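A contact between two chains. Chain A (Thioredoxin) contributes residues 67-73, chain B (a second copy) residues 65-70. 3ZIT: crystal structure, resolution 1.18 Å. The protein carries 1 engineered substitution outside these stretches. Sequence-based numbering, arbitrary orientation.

Chain A, residues 67-73: QIEKLQQ
Chain B (65-70) GFQIEK

How do the two copies meet? Gln67(A), phi/psi -138/74, is an extended loop residue that leads into a helix running on through Gln73(A); its side chain (chi1 m, chi2 t) makes no contact with the chain B stretch. In chain B, Phe66(B) (-89/95) and Gln67(B) (-134/80) are likewise extended, and Gln67(B) takes the N-cap position before the helix that begins at Ile68(B) and runs on beyond Lys70(B). The backbones come nearest at Glu69(A) and Ile68(B), whose CA atoms lie 7.0 Å apart.

What does Ile68(A) offer the second copy? Its CA-to-CB bond points toward chain B, and with chi1 m and chi2 t it reaches two apolar partners. CG2 lies 3.9 Å from CZ of Phe66(B), at the ring edge, while CD1 lies 4.3 Å from CG1 of Ile68(B), an m,m rotamer. Phe66(B), with chi1 t and chi2 74°, starts sideways, yet its ring end comes nearer.

Why is Glu69(A) central? More of its surface is covered by the other stretch than that of any other residue here, and its carboxyl group faces the backbone amides at the start of the chain B helix, one of which it meets directly. With chi1 at -109°, between wells, and chi2 t, it accepts a hydrogen bond at OE2 from N of Glu69(B), 3.0 Å away at 160°. Water 1 extends this, donating to OE2 of Glu69(A) (2.7 Å) and accepting from N of Lys70(B) (2.9 Å). OE1 of Glu69(A) lies just 2.8 Å from OE1 of Glu69(B) (chi1 m), so one acid group probably holds a proton.

How does the next helical turn join in? Gln72(A), m,t and pointing toward chain B, sets OE1 3.2 Å from CE2 of Phe66(B), near the ring plane at its edge. Water 2 accepts from N of Ile68(B) at 3.0 Å and lies 2.8 Å from OE1 of Gln72(A), placing the water between the glutamine and the helix start.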

ATOM      1  N   GLN A  67      -0.548  -0.592   8.234  1.00 31.31           N
ATOM      2  CA  GLN A  67       0.566   0.260   8.452  1.00 26.92           C
ATOM      3  C   GLN A  67       1.564  -0.149   7.485  1.00 27.43           C
ATOM      4  O   GLN A  67       2.495  -0.811   7.897  1.00 26.64           O
ATOM      5  CB  GLN A  67       1.232   0.044   9.773  1.00 35.56           C
ATOM      6  CG  GLN A  67       0.457   0.275  11.033  1.00 37.86           C
ATOM      7  CD  GLN A  67       1.410   0.068  12.211  1.00 53.68           C
ATOM      8  OE1 GLN A  67       2.546   0.584  12.211  1.00 47.95           O
ATOM      9  NE2 GLN A  67       0.987  -0.721  13.178  1.00 45.72           N
ATOM     10  N   ILE A  68       1.415   0.169   6.183  1.00 25.00           N
ATOM     11  CA  ILE A  68       2.462  -0.318   5.213  1.00 25.98           C
ATOM     12  C   ILE A  68       3.912   0.082   5.540  1.00 25.22           C
ATOM     13  O   ILE A  68       4.821  -0.732   5.255  1.00 32.63           O
ATOM     14  CB  ILE A  68       2.194   0.123   3.746  1.00 24.25           C
ATOM     15  CG1 ILE A  68       0.875  -0.416   3.309  1.00 30.28           C
ATOM     16  CG2 ILE A  68       3.272  -0.374   2.789  1.00 31.16           C
ATOM     17  CD1 ILE A  68       0.389   0.284   2.039  1.00 36.19           C
ATOM     18  N   GLU A  69       4.175   1.248   6.133  1.00 33.17           N
ATOM     19  CA  GLU A  69       5.586   1.687   6.329  1.00 33.07           C
ATOM     20  C   GLU A  69       6.335   0.838   7.333  1.00 38.52           C
ATOM     21  O   GLU A  69       7.547   0.614   7.146  1.00 42.69           O
ATOM     22  CB  GLU A  69       5.758   3.232   6.509  1.00 39.98           C
ATOM     23  CG  GLU A  69       6.439   3.839   5.237  1.00 50.73           C
ATOM     24  CD  GLU A  69       6.765   5.365   5.218  1.00 39.75           C
ATOM     25  OE1 GLU A  69       7.320   5.879   6.273  1.00 41.24           O
ATOM     26  OE2 GLU A  69       6.509   6.034   4.127  1.00 26.80           O
ATOM     27  N   LYS A  70       5.630   0.265   8.327  1.00 38.84           N
ATOM     28  CA  LYS A  70       6.362  -0.592   9.293  1.00 39.41           C
ATOM     29  C   LYS A  70       6.791  -1.922   8.694  1.00 32.68           C
ATOM     30  O   LYS A  70       7.851  -2.465   9.087  1.00 36.89           O
ATOM     31  CB  LYS A  70       5.617  -0.793  10.611  1.00 48.63           C
ATOM     32  CG  LYS A  70       5.385   0.466  11.413  1.00 57.04           C
ATOM     33  CD  LYS A  70       5.468   0.159  12.905  1.00 58.84           C
ATOM     34  CE  LYS A  70       5.199   1.417  13.715  1.00 78.34           C
ATOM     35  NZ  LYS A  70       4.563   1.155  15.050  1.00112.98           N
ATOM     36  N   LEU A  71       5.999  -2.443   7.753  1.00 30.66           N
ATOM     37  CA  LEU A  71       6.459  -3.663   7.098  1.00 33.04           C
ATOM     38  C   LEU A  71       7.870  -3.348   6.504  1.00 42.02           C
ATOM     39  O   LEU A  71       8.866  -4.051   6.785  1.00 34.09           O
ATOM     40  CB  LEU A  71       5.428  -4.206   6.092  1.00 25.49           C
ATOM     41  CG  LEU A  71       4.118  -4.400   6.823  1.00 25.77           C
ATOM     42  CD1 LEU A  71       3.074  -4.854   5.781  1.00 22.83           C
ATOM     43  CD2 LEU A  71       4.199  -5.311   8.048  1.00 27.63           C
ATOM     44  N   GLN A  72       7.995  -2.231   5.780  1.00 34.12           N
ATOM     45  CA  GLN A  72       9.336  -1.776   5.310  1.00 46.54           C
ATOM     46  C   GLN A  72      10.423  -1.707   6.421  1.00 35.30           C
ATOM     47  O   GLN A  72      11.525  -2.244   6.258  1.00 49.56           O
ATOM     48  CB  GLN A  72       9.244  -0.414   4.625  1.00 51.12           C
ATOM     49  CG  GLN A  72       8.105  -0.239   3.638  1.00 38.66           C
ATOM     50  CD  GLN A  72       7.956   1.194   3.117  1.00 57.73           C
ATOM     51  OE1 GLN A  72       6.963   1.542   2.462  1.00 42.82           O
ATOM     52  NE2 GLN A  72       8.909   2.027   3.427  1.00 41.42           N
ATOM     53  N   GLN A  73      10.078  -1.123   7.570  1.00 54.15           N
ATOM     54  CA  GLN A  73      10.982  -1.114   8.727  1.00 41.27           C
ATOM     55  C   GLN A  73      11.575  -2.484   9.051  1.00 44.82           C
ATOM     56  O   GLN A  73      12.800  -2.684   9.054  1.00 54.56           O
ATOM     57  CB  GLN A  73      10.233  -0.641   9.974  1.00 64.09           C
ATOM     58  CG  GLN A  73      10.362   0.839  10.266  1.00 51.96           C
ATOM     59  CD  GLN A  73       9.233   1.676   9.713  1.00 43.76           C
ATOM     60  OE1 GLN A  73       8.994   1.700   8.504  1.00 69.23           O
ATOM     61  NE2 GLN A  73       8.545   2.406  10.608  1.00 38.23           N
TER
ATOM     62  N   GLY B  65       7.878   7.958  -6.574  1.00 12.29           N
ATOM     63  CA  GLY B  65       8.127   6.656  -6.065  1.00 12.37           C
ATOM     64  C   GLY B  65       7.210   6.310  -4.885  1.00 12.51           C
ATOM     65  O   GLY B  65       6.176   6.926  -4.627  1.00 14.89           O
ATOM     66  N   PHE B  66       7.584   5.269  -4.159  1.00 13.27           N
ATOM     67  CA  PHE B  66       6.695   4.676  -3.126  1.00 12.97           C
ATOM     68  C   PHE B  66       6.913   5.347  -1.804  1.00 13.83           C
ATOM     69  O   PHE B  66       7.837   4.999  -1.128  1.00 17.91           O
ATOM     70  CB  PHE B  66       6.947   3.173  -3.070  1.00 14.46           C
ATOM     71  CG  PHE B  66       5.981   2.411  -2.276  1.00 15.31           C
ATOM     72  CD1 PHE B  66       4.733   2.213  -2.795  1.00 17.19           C
ATOM     73  CD2 PHE B  66       6.241   1.960  -0.972  1.00 20.00           C
ATOM     74  CE1 PHE B  66       3.756   1.470  -2.099  1.00 18.95           C
ATOM     75  CE2 PHE B  66       5.292   1.261  -0.217  1.00 22.88           C
ATOM     76  CZ  PHE B  66       4.072   0.999  -0.816  1.00 18.81           C
ATOM     77  N   GLN B  67       6.100   6.342  -1.480  1.00 11.95           N
ATOM     78  CA  GLN B  67       6.257   7.162  -0.277  1.00 12.16           C
ATOM     79  C   GLN B  67       4.878   7.273   0.364  1.00 12.77           C
ATOM     80  O   GLN B  67       4.217   8.345   0.287  1.00 13.41           O
ATOM     81  CB  GLN B  67       6.793   8.564  -0.569  1.00 12.12           C
ATOM     82  CG  GLN B  67       8.169   8.560  -1.224  1.00 12.73           C
ATOM     83  CD  GLN B  67       8.667   9.990  -1.298  1.00 11.69           C
ATOM     84  OE1 GLN B  67       8.794  10.674  -0.261  1.00 13.42           O
ATOM     85  NE2 GLN B  67       9.028  10.491  -2.475  1.00 11.25           N
ATOM     86  N   ILE B  68       4.483   6.243   1.086  1.00 13.66           N
ATOM     87  CA  ILE B  68       3.097   6.238   1.628  1.00 14.00           C
ATOM     88  C   ILE B  68       2.893   7.298   2.707  1.00 12.09           C
ATOM     89  O   ILE B  68       1.871   7.983   2.720  1.00 13.09           O
ATOM     90  CB  ILE B  68       2.746   4.850   2.167  1.00 17.23           C
ATOM     91  CG1 ILE B  68       2.766   3.794   1.073  1.00 20.42           C
ATOM     92  CG2 ILE B  68       1.399   4.879   2.879  1.00 19.82           C
ATOM     93  CD1 ILE B  68       1.797   4.053  -0.119  1.00 21.65           C
ATOM     94  N   GLU B  69       3.852   7.425   3.646  1.00 14.41           N
ATOM     95  CA  GLU B  69       3.690   8.412   4.738  1.00 14.98           C
ATOM     96  C   GLU B  69       3.663   9.841   4.188  1.00 12.01           C
ATOM     97  O   GLU B  69       2.883  10.650   4.633  1.00 14.00           O
ATOM     98  CB  GLU B  69       4.739   8.224   5.846  1.00 17.58           C
ATOM     99  CG  GLU B  69       4.488   6.958   6.647  1.00 21.66           C
ATOM    100  CD  GLU B  69       4.846   6.994   8.137  1.00 27.35           C
ATOM    101  OE1 GLU B  69       6.061   7.048   8.469  1.00 26.17           O
ATOM    102  OE2 GLU B  69       3.948   6.957   8.996  1.00 41.59           O
ATOM    103  N   LYS B  70       4.475  10.125   3.198  1.00 12.44           N
ATOM    104  CA  LYS B  70       4.488  11.487   2.607  1.00 12.66           C
ATOM    105  C   LYS B  70       3.170  11.716   1.896  1.00 10.95           C
ATOM    106  O   LYS B  70       2.584  12.790   2.004  1.00 11.28           O
ATOM    107  CB  LYS B  70       5.644  11.569   1.618  1.00 14.81           C
ATOM    108  CG  LYS B  70       5.757  12.879   0.923  1.00 14.62           C
ATOM    109  CD  LYS B  70       6.150  13.907   1.815  1.00 16.70           C
ATOM    110  CE  LYS B  70       6.642  15.160   1.086  1.00 15.74           C
ATOM    111  NZ  LYS B  70       6.925  16.206   2.052  1.00 16.14           N
TER
HETATM  112  O   HOH W   1       6.739   8.345   2.767  1.00 19.28           O
HETATM  113  O   HOH W   2       6.591   4.236   1.761  1.00 31.77           O